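PDB 5KEC: flagellar brake protein YcgR from Klebsiella pneumoniae, which binds the second messenger c-di-GMP through a PilZ domain and, as MrkH, probably activates transcription of type 3 fimbriae genes. Local coordinates for residues K64-L69 and R111-R116; G127-K130 and N134-F137; I139-I142 and C147-M150; L165-L170 and K210-D215; A173-I178 and L224-L229. One frame throughout, in Å; residues are numbered along the deposited sequence.

How the contacts relate
Contact 1 sits where the loop carrying several c-di-GMP-binding arginines meets the N-terminal, YcgR-like sheet; the other four lie in the C-terminal sheet and its helix. The two groups are joined by the salt bridge Arg116 NE to Asp141 OD1 (2.7 Å), from contact 1 to contact 3, with packing of Arg116 around it, and both loop and Asp141 belong to the c-di-GMP site, empty here. Contacts 2 and 3 share strand 134-142, with centres about 15 Å apart. Tyr135 OH of contact 2 packs on Ala168 CB of contact 4 at 3.2 Å. Contacts 4 and 5 share helix 214-234, and Ile142 CG2 of contact 3 touches Leu227 CD1 of contact 5 at 3.7 Å.

Contact 1. Residues K64-L69 and R111-R116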
# COMPACT_ATOMS: atom_id res chain seq x y z
N LYS B 64 -1.29 9.20 2.73
CA LYS B 64 -2.41 8.42 3.24
C LYS B 64 -1.96 7.02 3.65
O LYS B 64 -1.31 6.31 2.88
CB LYS B 64 -3.52 8.33 2.19
CG LYS B 64 -4.39 9.58 2.07
CD LYS B 64 -5.25 9.78 3.30
CE LYS B 64 -6.30 10.86 3.07
NZ LYS B 64 -7.25 10.50 1.99
N ILE B 65 -2.31 6.63 4.87
CA ILE B 65 -1.95 5.32 5.39
C ILE B 65 -3.15 4.37 5.39
O ILE B 65 -4.27 4.77 5.71
CB ILE B 65 -1.37 5.43 6.83
CG1 ILE B 65 -0.28 6.50 6.88
CG2 ILE B 65 -0.84 4.10 7.31
CD1 ILE B 65 0.87 6.24 5.93
N ARG B 66 -2.92 3.11 5.03
CA ARG B 66 -3.98 2.11 5.03
C ARG B 66 -4.22 1.53 6.42
O ARG B 66 -3.29 1.13 7.12
CB ARG B 66 -3.65 0.98 4.04
CG ARG B 66 -4.35 1.11 2.70
CD ARG B 66 -5.77 0.58 2.76
NE ARG B 66 -5.88 -0.75 2.15
CZ ARG B 66 -5.94 -0.96 0.85
NH1 ARG B 66 -5.91 0.07 0.01
NH2 ARG B 66 -6.04 -2.20 0.37
N PHE B 67 -5.49 1.50 6.82
CA PHE B 67 -5.88 0.91 8.10
C PHE B 67 -6.93 -0.18 7.93
O PHE B 67 -7.67 -0.19 6.94
CB PHE B 67 -6.46 1.97 9.03
CG PHE B 67 -5.48 3.02 9.46
CD1 PHE B 67 -4.87 2.94 10.70
CD2 PHE B 67 -5.18 4.09 8.63
CE1 PHE B 67 -3.96 3.91 11.10
CE2 PHE B 67 -4.28 5.05 9.03
CZ PHE B 67 -3.67 4.95 10.26
N LEU B 68 -6.98 -1.07 8.91
CA LEU B 68 -8.02 -2.07 9.01
C LEU B 68 -8.45 -2.16 10.47
O LEU B 68 -7.65 -2.51 11.34
CB LEU B 68 -7.49 -3.41 8.52
CG LEU B 68 -8.44 -4.36 7.81
CD1 LEU B 68 -9.15 -3.66 6.66
CD2 LEU B 68 -7.67 -5.57 7.30
N LEU B 69 -9.71 -1.83 10.75
CA LEU B 69 -10.28 -2.07 12.06
C LEU B 69 -10.95 -3.42 12.05
O LEU B 69 -11.89 -3.64 11.29
CB LEU B 69 -11.30 -0.99 12.42
CG LEU B 69 -10.74 0.28 13.07
CD1 LEU B 69 -11.82 1.35 13.09
CD2 LEU B 69 -10.22 -0.02 14.47
N ARG B 111 -7.91 -7.46 2.78
CA ARG B 111 -7.24 -7.03 1.56
C ARG B 111 -5.87 -6.44 1.87
O ARG B 111 -5.67 -5.23 1.80
CB ARG B 111 -8.08 -6.01 0.79
CG ARG B 111 -9.36 -6.58 0.19
CD ARG B 111 -10.59 -5.97 0.83
NE ARG B 111 -11.66 -5.75 -0.13
CZ ARG B 111 -11.75 -4.68 -0.92
NH1 ARG B 111 -10.82 -3.73 -0.86
NH2 ARG B 111 -12.76 -4.55 -1.77
N ASP B 112 -4.93 -7.31 2.21
CA ASP B 112 -3.59 -6.87 2.60
C ASP B 112 -2.89 -6.19 1.42
O ASP B 112 -2.57 -6.83 0.42
CB ASP B 112 -2.78 -8.06 3.10
CG ASP B 112 -1.58 -7.64 3.92
OD1 ASP B 112 -0.81 -6.78 3.45
OD2 ASP B 112 -1.42 -8.17 5.05
N PRO B 113 -2.65 -4.87 1.54
CA PRO B 113 -2.06 -4.08 0.46
C PRO B 113 -0.59 -4.42 0.20
O PRO B 113 -0.03 -3.98 -0.81
CB PRO B 113 -2.18 -2.64 0.97
CG PRO B 113 -2.18 -2.78 2.45
CD PRO B 113 -2.93 -4.05 2.73
N ARG B 114 0.03 -5.17 1.11
CA ARG B 114 1.44 -5.51 0.98
C ARG B 114 1.67 -6.63 -0.03
O ARG B 114 2.79 -6.84 -0.50
CB ARG B 114 2.03 -5.89 2.34
CG ARG B 114 1.87 -4.83 3.42
CD ARG B 114 2.34 -5.35 4.77
NE ARG B 114 1.56 -6.49 5.22
CZ ARG B 114 1.89 -7.28 6.24
NH1 ARG B 114 3.01 -7.05 6.92
NH2 ARG B 114 1.12 -8.31 6.58
N PHE B 115 0.61 -7.36 -0.37
CA PHE B 115 0.72 -8.51 -1.26
C PHE B 115 0.68 -8.11 -2.73
O PHE B 115 -0.07 -7.21 -3.12
CB PHE B 115 -0.37 -9.54 -0.96
CG PHE B 115 -0.10 -10.37 0.26
CD1 PHE B 115 0.52 -11.61 0.15
CD2 PHE B 115 -0.46 -9.92 1.52
CE1 PHE B 115 0.77 -12.38 1.27
CE2 PHE B 115 -0.22 -10.70 2.65
CZ PHE B 115 0.40 -11.93 2.52
N ARG B 116 1.48 -8.79 -3.54
CA ARG B 116 1.53 -8.54 -4.98
C ARG B 116 1.39 -9.85 -5.76
O ARG B 116 1.81 -10.90 -5.29
CB ARG B 116 2.81 -7.79 -5.37
CG ARG B 116 2.91 -6.39 -4.76
CD ARG B 116 4.21 -5.67 -5.15
NE ARG B 116 5.38 -6.52 -4.94
CZ ARG B 116 5.99 -6.68 -3.76
NH1 ARG B 116 5.54 -6.05 -2.69
NH2 ARG B 116 7.06 -7.47 -3.67
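Asp112 OD1, in the loop whose neighbouring Arg111 and Pro113 touch Arg66, is gripped twice by Arg114: the backbone N comes to the anti lone pair at 3.0 Å, which makes an Asx turn, and NE of the side chain takes the syn lone pair, also at 3.0 Å. Arg114 NH2 completes a side-on, two-nitrogen salt bridge by reaching Asp112 OD2 (3.0 Å), so carboxylate and guanidinium hold each other's rotation. Arg110 supplies a further salt bridge to OD2. Arg110 and Arg114 are spaced as in the RxxxR motif of PilZ proteins, and both bind c-di-GMP, as does Arg111; in this apo chain Asp112 pairs with two of these arginines. Across to strand 64-69 the touch is slighter. Arg66, its chain bent at chi2 and chi3, brings NH2 to Arg111 O in a weak hydrogen bond of 3.4 Å that is nonetheless fairly straight (158°), the oxygen lying at the edge of the guanidinium, in its plane. Over one face of the same group, toward its rim, sits Pro113 CB, 3.9 Å from Arg66 NH2. Arg111 sends its own guanidinium to Glu77 on strand 74-87.

Contact 2. Residues G127-K130 and N134-F137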
# COMPACT_ATOMS: atom_id res chain seq x y z
N GLY B 127 13.30 2.95 -18.87
CA GLY B 127 13.44 4.36 -18.55
C GLY B 127 14.90 4.74 -18.48
O GLY B 127 15.78 3.95 -18.82
N ARG B 128 15.16 5.97 -18.05
CA ARG B 128 16.53 6.43 -17.88
C ARG B 128 16.70 6.96 -16.47
O ARG B 128 15.80 7.62 -15.94
CB ARG B 128 16.88 7.51 -18.90
CG ARG B 128 16.86 7.01 -20.33
CD ARG B 128 17.28 8.08 -21.33
NE ARG B 128 17.42 7.53 -22.67
CZ ARG B 128 16.47 7.57 -23.60
NH1 ARG B 128 15.30 8.15 -23.34
NH2 ARG B 128 16.69 7.05 -24.80
N HIS B 129 17.84 6.67 -15.86
CA HIS B 129 18.15 7.24 -14.56
C HIS B 129 18.44 8.73 -14.72
O HIS B 129 18.42 9.26 -15.84
CB HIS B 129 19.33 6.51 -13.91
CG HIS B 129 19.00 5.13 -13.44
ND1 HIS B 129 18.00 4.88 -12.53
CD2 HIS B 129 19.54 3.92 -13.74
CE1 HIS B 129 17.93 3.58 -12.29
NE2 HIS B 129 18.85 2.97 -13.02
N LYS B 130 18.68 9.41 -13.61
CA LYS B 130 18.90 10.85 -13.60
C LYS B 130 20.07 11.26 -14.49
O LYS B 130 20.07 12.35 -15.05
CB LYS B 130 19.12 11.35 -12.17
CG LYS B 130 17.99 11.03 -11.21
CD LYS B 130 18.21 11.71 -9.86
CE LYS B 130 16.95 11.68 -9.00
NZ LYS B 130 17.07 12.54 -7.79
N ASN B 134 20.30 4.27 -19.39
CA ASN B 134 19.13 3.41 -19.61
C ASN B 134 19.03 2.32 -18.55
O ASN B 134 20.04 1.72 -18.16
CB ASN B 134 19.20 2.76 -21.00
CG ASN B 134 18.96 3.74 -22.13
OD1 ASN B 134 18.09 4.61 -22.03
ND2 ASN B 134 19.73 3.61 -23.21
N TYR B 135 17.82 2.06 -18.06
CA TYR B 135 17.58 0.88 -17.24
C TYR B 135 16.43 0.06 -17.79
O TYR B 135 15.55 0.57 -18.48
CB TYR B 135 17.32 1.23 -15.78
CG TYR B 135 16.09 2.06 -15.54
CD1 TYR B 135 14.81 1.51 -15.67
CD2 TYR B 135 16.19 3.39 -15.16
CE1 TYR B 135 13.68 2.28 -15.45
CE2 TYR B 135 15.07 4.16 -14.92
CZ TYR B 135 13.82 3.61 -15.07
OH TYR B 135 12.72 4.39 -14.84
N LEU B 136 16.45 -1.22 -17.45
CA LEU B 136 15.39 -2.13 -17.84
C LEU B 136 15.14 -3.07 -16.68
O LEU B 136 16.09 -3.57 -16.07
CB LEU B 136 15.80 -2.92 -19.08
CG LEU B 136 14.80 -3.99 -19.52
CD1 LEU B 136 13.46 -3.36 -19.80
CD2 LEU B 136 15.32 -4.73 -20.74
N PHE B 137 13.87 -3.30 -16.35
CA PHE B 137 13.53 -4.24 -15.29
C PHE B 137 12.46 -5.21 -15.75
O PHE B 137 11.56 -4.84 -16.51
CB PHE B 137 13.00 -3.49 -14.06
CG PHE B 137 14.02 -2.59 -13.40
CD1 PHE B 137 14.98 -3.12 -12.55
CD2 PHE B 137 13.97 -1.22 -13.57
CE1 PHE B 137 15.90 -2.29 -11.93
CE2 PHE B 137 14.88 -0.39 -12.95
CZ PHE B 137 15.85 -0.93 -12.13
O HOH W 1 13.31 7.06 -14.55
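With chi1 at 63°, CG of Tyr135 is set between its backbone N and carbonyl carbon, which lays the ring back over Gly127; His129 (chi1 -72°) has CG beside its own N and turns its imidazole to the same phenol. The rings meet obliquely, planes 46° apart and centroids 4.5 Å from each other, with Tyr135 CD2 over the centre of the imidazole face and 3.4 Å from His129 CE1. Having no side chain, Gly127 lets the phenol lie directly on the backbone, and its CA makes a CH-pi contact 3.9 Å from the Tyr135 ring centroid. The hydroxyl carries on to a water, 2.7 Å from Tyr135 OH, that also binds Arg128 O at 2.9 Å, tying the phenol to the chain just beyond the glycine. Phe158 stacks on His129, and Leu165 and Ala168 of strand 164-171 pack on Tyr135. On the face carrying Arg128 and Asn134 the side chains run side by side toward the exposed surface, Arg128 NE 3.1 Å from Asn134 OD1. The backbones are joined by Tyr135 N to Gly127 O (2.9 Å) and by Gly127 N to Tyr135 O (3.3 Å), an antiparallel hydrogen-bonded pair close to the turn of the beta hairpin formed by strands 124-128 and 134-142.

Contact 3. Residues I139-I142 and C147-M150; sequences IKDI and CALM
Lys140 leans on Met150 for most of its length. Lys140 CB is 3.8 Å from Ala148 O; Lys140 CG presses on Met150 CB at 3.4 Å, tighter than an ordinary carbon contact; bends at chi2 and chi3 then carry CD along the thioether, 4.1 Å from Met150 SD, and CE follows at 4.2 Å from the same sulfur before NZ leaves toward the exposed side. On the face of Ile139, Ile142, Cys147 and Leu149 the packing is apolar and buried: Ile139 CG1 lies 3.7 Å from Leu149 CD2, the two chains pointing the same way, while Cys147 CB touches both Ile139 CG2 and Ile142 CG1. Ala148 carries the backbone bonds of the pair. Ala148 O accepts from Lys140 N at 2.8 Å, nearly head-on, and Ala148 N gives to Asp141 O at 3.1 Å from well above the carbonyl plane. Asp141, with chi1 at 60°, folds its carboxylate back over the strand so that OD1 takes a second, weak and bent bond from Ala148 N (124°); the stronger hold on OD1 is Arg116. Two residues, Lys140 and Asp141, thus face one, Ala148, consistent with a classic beta bulge. The DxSxxG motif of PilZ domains runs across the turn of this hairpin of strands 134-142 and 146-151, from Asp141 through Ser143 to Gly146, all three binding c-di-GMP.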
# COMPACT_ATOMS: atom_id res chain seq x y z
N ILE B 139 9.15 -6.88 -14.72
CA ILE B 139 8.09 -6.69 -13.74
C ILE B 139 7.64 -8.07 -13.25
O ILE B 139 6.93 -8.78 -13.96
CB ILE B 139 6.90 -5.92 -14.34
CG1 ILE B 139 7.35 -4.54 -14.79
CG2 ILE B 139 5.74 -5.82 -13.34
CD1 ILE B 139 6.24 -3.69 -15.35
N LYS B 140 8.08 -8.45 -12.06
CA LYS B 140 7.89 -9.82 -11.59
C LYS B 140 6.51 -10.02 -10.98
O LYS B 140 5.85 -11.04 -11.22
CB LYS B 140 8.97 -10.21 -10.57
CG LYS B 140 10.37 -10.21 -11.14
CD LYS B 140 10.47 -11.09 -12.38
CE LYS B 140 10.32 -12.57 -12.04
NZ LYS B 140 10.47 -13.42 -13.26
N ASP B 141 6.07 -9.06 -10.18
CA ASP B 141 4.71 -9.10 -9.66
C ASP B 141 4.14 -7.70 -9.61
O ASP B 141 4.85 -6.72 -9.82
CB ASP B 141 4.65 -9.78 -8.29
CG ASP B 141 5.49 -9.08 -7.25
OD1 ASP B 141 5.59 -7.84 -7.30
OD2 ASP B 141 6.04 -9.78 -6.37
N ILE B 142 2.85 -7.61 -9.33
CA ILE B 142 2.16 -6.34 -9.45
C ILE B 142 0.87 -6.33 -8.63
O ILE B 142 0.16 -7.34 -8.55
CB ILE B 142 1.86 -6.03 -10.94
CG1 ILE B 142 1.36 -4.60 -11.12
CG2 ILE B 142 0.87 -7.03 -11.52
CD1 ILE B 142 1.13 -4.23 -12.57
N CYS B 147 4.69 -2.71 -7.58
CA CYS B 147 5.21 -3.84 -8.32
C CYS B 147 6.63 -4.14 -7.86
O CYS B 147 7.29 -3.29 -7.28
CB CYS B 147 5.22 -3.53 -9.81
SG CYS B 147 6.31 -2.16 -10.25
N ALA B 148 7.07 -5.36 -8.13
CA ALA B 148 8.45 -5.75 -7.90
C ALA B 148 9.16 -5.81 -9.24
O ALA B 148 8.68 -6.45 -10.18
CB ALA B 148 8.53 -7.10 -7.20
N LEU B 149 10.29 -5.12 -9.33
CA LEU B 149 11.09 -5.10 -10.55
C LEU B 149 12.33 -5.91 -10.29
O LEU B 149 12.84 -5.93 -9.17
CB LEU B 149 11.46 -3.67 -10.91
CG LEU B 149 10.29 -2.68 -10.94
CD1 LEU B 149 10.78 -1.25 -11.05
CD2 LEU B 149 9.33 -3.03 -12.08
N MET B 150 12.82 -6.60 -11.32
CA MET B 150 13.97 -7.46 -11.15
C MET B 150 15.01 -7.23 -12.23
O MET B 150 14.69 -7.01 -13.40
CB MET B 150 13.53 -8.92 -11.12
CG MET B 150 14.66 -9.92 -10.97
SD MET B 150 14.05 -11.54 -10.44
CE MET B 150 13.45 -11.12 -8.80

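Contact 4. Residues L165-L170 and K210-D215; sequences LKNAVL and KFRHLD
Arg212 and Asn167 meet through a single pair of atoms, Arg212 NH2 and Asn167 OD1, modelled 2.4 Å apart. That is too short to trust in detail: the hydrogen bond is plausible, its length and its bend (135°) doubtful. The oxygen lies at the edge of the guanidinium, near its plane, and the amide is turned square to that plane, so the groups neither stack nor pair side-on. Arg212 reaches this far because its chain is extended from CG to NE. Both side chains are exposed, and this is the loose, solvent side of the contact. Asp181 is a neighbour to both, accepting from Asn167 N and forming a long, weak ion pair with Arg212. The firm packing lies deeper and runs through third parties: Leu170, pointing toward the other segment, and Phe211 both rest on Ile220 of helix 214-234, although Leu170 does not touch Phe211. The chain turns a corner at Asn167, whose backbone is left-handed; its amide stays outside while Ala168 and Leu170 are buried. The 210-215 segment is the connection from the last strand to the C-terminal helix, with His213 at the N-cap, an arrangement in keeping with a PilZ beta-barrel followed by a helix.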
# COMPACT_ATOMS: atom_id res chain seq x y z
N LEU B 165 11.99 7.06 -9.30
CA LEU B 165 12.23 6.78 -10.71
C LEU B 165 11.16 7.52 -11.51
O LEU B 165 10.02 7.05 -11.62
CB LEU B 165 12.15 5.29 -11.00
CG LEU B 165 13.14 4.38 -10.27
CD1 LEU B 165 12.88 2.91 -10.60
CD2 LEU B 165 14.57 4.77 -10.61
N LYS B 166 11.52 8.68 -12.05
CA LYS B 166 10.55 9.49 -12.76
C LYS B 166 10.46 9.10 -14.23
O LYS B 166 11.45 8.75 -14.85
CB LYS B 166 10.89 10.98 -12.62
CG LYS B 166 12.31 11.34 -13.04
CD LYS B 166 12.62 12.79 -12.69
CE LYS B 166 12.32 13.06 -11.22
NZ LYS B 166 12.67 14.44 -10.79
N ASN B 167 9.25 9.18 -14.78
CA ASN B 167 9.06 8.92 -16.20
C ASN B 167 9.44 7.49 -16.54
O ASN B 167 9.95 7.23 -17.63
CB ASN B 167 9.90 9.87 -17.05
CG ASN B 167 9.68 11.33 -16.70
OD1 ASN B 167 8.55 11.81 -16.63
ND2 ASN B 167 10.78 12.06 -16.46
N ALA B 168 9.22 6.57 -15.61
CA ALA B 168 9.43 5.15 -15.89
C ALA B 168 8.27 4.65 -16.73
O ALA B 168 7.15 5.11 -16.56
CB ALA B 168 9.51 4.37 -14.59
N VAL B 169 8.53 3.72 -17.63
CA VAL B 169 7.47 3.24 -18.51
C VAL B 169 7.20 1.75 -18.30
O VAL B 169 8.09 0.92 -18.44
CB VAL B 169 7.79 3.49 -20.00
CG1 VAL B 169 6.62 3.04 -20.87
CG2 VAL B 169 8.10 4.98 -20.23
N LEU B 170 5.95 1.44 -17.96
CA LEU B 170 5.53 0.05 -17.83
C LEU B 170 5.17 -0.51 -19.20
O LEU B 170 4.19 -0.11 -19.81
CB LEU B 170 4.32 -0.05 -16.89
CG LEU B 170 4.49 0.70 -15.57
CD1 LEU B 170 3.23 0.58 -14.73
CD2 LEU B 170 5.72 0.20 -14.81
N LYS B 210 3.33 5.91 -8.35
CA LYS B 210 2.79 7.26 -8.25
C LYS B 210 2.08 7.58 -9.56
O LYS B 210 2.68 8.12 -10.49
CB LYS B 210 3.90 8.29 -7.99
CG LYS B 210 4.50 8.25 -6.59
CD LYS B 210 3.46 8.51 -5.51
CE LYS B 210 4.05 8.32 -4.11
NZ LYS B 210 3.05 8.57 -3.03
N PHE B 211 0.80 7.23 -9.64
CA PHE B 211 0.04 7.39 -10.88
C PHE B 211 -0.13 8.84 -11.31
O PHE B 211 -0.21 9.75 -10.47
CB PHE B 211 -1.33 6.73 -10.76
CG PHE B 211 -1.28 5.23 -10.72
CD1 PHE B 211 -1.13 4.49 -11.88
CD2 PHE B 211 -1.39 4.55 -9.51
CE1 PHE B 211 -1.09 3.11 -11.84
CE2 PHE B 211 -1.34 3.17 -9.46
CZ PHE B 211 -1.19 2.45 -10.63
N ARG B 212 -0.18 9.06 -12.62
CA ARG B 212 -0.36 10.39 -13.17
C ARG B 212 -1.84 10.70 -13.41
O ARG B 212 -2.25 11.86 -13.38
CB ARG B 212 0.44 10.56 -14.46
CG ARG B 212 1.93 10.42 -14.27
CD ARG B 212 2.68 10.73 -15.55
NE ARG B 212 4.12 10.83 -15.31
CZ ARG B 212 5.01 11.15 -16.24
NH1 ARG B 212 4.62 11.41 -17.49
NH2 ARG B 212 6.30 11.21 -15.93
N HIS B 213 -2.63 9.66 -13.65
CA HIS B 213 -4.07 9.82 -13.80
C HIS B 213 -4.80 8.65 -13.18
O HIS B 213 -4.20 7.60 -12.92
CB HIS B 213 -4.46 9.89 -15.28
CG HIS B 213 -3.50 10.64 -16.14
ND1 HIS B 213 -2.29 10.12 -16.53
CD2 HIS B 213 -3.58 11.87 -16.70
CE1 HIS B 213 -1.65 11.00 -17.29
NE2 HIS B 213 -2.42 12.07 -17.40
N LEU B 214 -6.09 8.82 -12.94
CA LEU B 214 -6.94 7.70 -12.58
C LEU B 214 -6.99 6.71 -13.74
O LEU B 214 -7.08 5.51 -13.53
CB LEU B 214 -8.36 8.15 -12.25
CG LEU B 214 -8.65 8.53 -10.80
CD1 LEU B 214 -7.97 9.84 -10.44
CD2 LEU B 214 -10.15 8.61 -10.56
N ASP B 215 -6.94 7.24 -14.96
CA ASP B 215 -6.97 6.40 -16.14
C ASP B 215 -5.85 5.37 -16.10
O ASP B 215 -6.03 4.21 -16.48
CB ASP B 215 -6.88 7.24 -17.42
CG ASP B 215 -8.22 7.80 -17.85
OD1 ASP B 215 -9.26 7.35 -17.32
OD2 ASP B 215 -8.24 8.69 -18.73

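Contact 5. Residues A173-I178 and L224-L229; sequences AEYGEI and LLDLIL
Asp226 on helix 214-234 takes a hydrogen bond from Tyr175, a bond between the C-terminal helix that follows the PilZ-type barrel and the turn ahead of strand 177-193. Along the helix, Leu224 comes first, buried, packing on Asp144; Leu224 O accepts from Ile228 N at 2.7 Å. Leu225 looks outward. Asp226 follows, CG beside its backbone N (chi1 -77°), which sends the carboxylate toward the turn. There Tyr175 OH donates to Asp226 OD2 at 2.7 Å, arriving on the anti side and 27° out of the carboxylate plane. Asp226 OD2 in turn lies at the edge of the phenol, in the ring plane and 3.3 Å from Tyr175 CE1, so the acid meets the rim of the ring and not its face. Tyr175 OH also comes within 3.3 Å of Asp226 CB. A second tie to the helix comes from Arg219, which binds the carbonyl oxygen of Tyr175, while Ile223 packs on the side chain. Next is Leu227, buried against Leu117, His119 and His121, and then Ile228, which also rests on Leu117. At Leu229 the helical pattern continues, Leu229 N bonding Leu225 O at 3.2 Å.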
# COMPACT_ATOMS: atom_id res chain seq x y z
N ALA B 173 2.88 -5.44 -22.61
CA ALA B 173 2.48 -6.30 -23.71
C ALA B 173 1.13 -5.88 -24.29
O ALA B 173 0.96 -4.74 -24.75
CB ALA B 173 2.44 -7.76 -23.26
N GLU B 174 0.16 -6.79 -24.25
CA GLU B 174 -1.13 -6.57 -24.89
C GLU B 174 -1.87 -5.35 -24.35
O GLU B 174 -2.78 -4.83 -24.99
CB GLU B 174 -2.04 -7.80 -24.75
CG GLU B 174 -1.30 -9.13 -24.64
CD GLU B 174 -1.34 -9.70 -23.23
OE1 GLU B 174 -2.34 -10.37 -22.89
OE2 GLU B 174 -0.38 -9.48 -22.47
N TYR B 175 -1.49 -4.89 -23.15
CA TYR B 175 -2.21 -3.80 -22.50
C TYR B 175 -1.65 -2.44 -22.84
O TYR B 175 -2.18 -1.42 -22.40
CB TYR B 175 -2.24 -4.00 -20.99
CG TYR B 175 -2.92 -5.29 -20.57
CD1 TYR B 175 -4.28 -5.32 -20.33
CD2 TYR B 175 -2.19 -6.47 -20.44
CE1 TYR B 175 -4.91 -6.49 -19.95
CE2 TYR B 175 -2.82 -7.65 -20.06
CZ TYR B 175 -4.18 -7.66 -19.82
OH TYR B 175 -4.81 -8.82 -19.44
N GLY B 176 -0.57 -2.41 -23.62
CA GLY B 176 0.04 -1.16 -24.03
C GLY B 176 1.12 -0.70 -23.08
O GLY B 176 1.78 -1.50 -22.41
N GLU B 177 1.31 0.61 -23.01
CA GLU B 177 2.35 1.19 -22.17
C GLU B 177 1.76 2.22 -21.23
O GLU B 177 0.75 2.86 -21.53
CB GLU B 177 3.46 1.80 -23.03
CG GLU B 177 4.19 0.76 -23.86
CD GLU B 177 5.43 1.29 -24.53
OE1 GLU B 177 5.44 2.47 -24.94
OE2 GLU B 177 6.40 0.52 -24.66
N ILE B 178 2.39 2.36 -20.08
CA ILE B 178 1.96 3.33 -19.08
C ILE B 178 3.18 4.02 -18.49
O ILE B 178 4.02 3.38 -17.85
CB ILE B 178 1.18 2.66 -17.94
CG1 ILE B 178 -0.03 1.91 -18.49
CG2 ILE B 178 0.74 3.71 -16.91
CD1 ILE B 178 -0.86 1.23 -17.42
N LEU B 224 -4.94 -6.30 -13.37
CA LEU B 224 -4.95 -7.07 -12.13
C LEU B 224 -6.10 -8.07 -12.14
O LEU B 224 -5.91 -9.25 -11.88
CB LEU B 224 -5.10 -6.16 -10.93
CG LEU B 224 -3.85 -5.45 -10.43
CD1 LEU B 224 -4.24 -4.47 -9.36
CD2 LEU B 224 -2.85 -6.47 -9.91
N LEU B 225 -7.29 -7.57 -12.45
CA LEU B 225 -8.48 -8.41 -12.51
C LEU B 225 -8.27 -9.57 -13.48
O LEU B 225 -8.78 -10.66 -13.27
CB LEU B 225 -9.72 -7.58 -12.87
CG LEU B 225 -10.12 -6.47 -11.88
CD1 LEU B 225 -11.35 -5.71 -12.37
CD2 LEU B 225 -10.36 -7.02 -10.48
N ASP B 226 -7.49 -9.33 -14.54
CA ASP B 226 -7.17 -10.37 -15.51
C ASP B 226 -6.16 -11.37 -14.96
O ASP B 226 -6.25 -12.57 -15.21
CB ASP B 226 -6.60 -9.75 -16.80
CG ASP B 226 -7.67 -9.14 -17.68
OD1 ASP B 226 -8.86 -9.47 -17.50
OD2 ASP B 226 -7.32 -8.34 -18.58
N LEU B 227 -5.18 -10.86 -14.23
CA LEU B 227 -4.13 -11.69 -13.67
C LEU B 227 -4.67 -12.54 -12.53
O LEU B 227 -4.43 -13.74 -12.47
CB LEU B 227 -2.97 -10.82 -13.18
CG LEU B 227 -2.22 -10.08 -14.29
CD1 LEU B 227 -1.13 -9.17 -13.71
CD2 LEU B 227 -1.64 -11.07 -15.28
N ILE B 228 -5.41 -11.90 -11.63
CA ILE B 228 -6.06 -12.59 -10.52
C ILE B 228 -6.96 -13.71 -11.04
O ILE B 228 -6.87 -14.85 -10.58
CB ILE B 228 -6.90 -11.61 -9.69
CG1 ILE B 228 -5.99 -10.55 -9.06
CG2 ILE B 228 -7.69 -12.36 -8.63
CD1 ILE B 228 -6.73 -9.37 -8.47
N LEU B 229 -7.83 -13.38 -11.98
CA LEU B 229 -8.72 -14.37 -12.58
C LEU B 229 -7.91 -15.52 -13.16
O LEU B 229 -8.24 -16.69 -12.94
CB LEU B 229 -9.59 -13.72 -13.67
CG LEU B 229 -10.61 -14.62 -14.36
CD1 LEU B 229 -11.58 -15.22 -13.34
CD2 LEU B 229 -11.37 -13.84 -15.43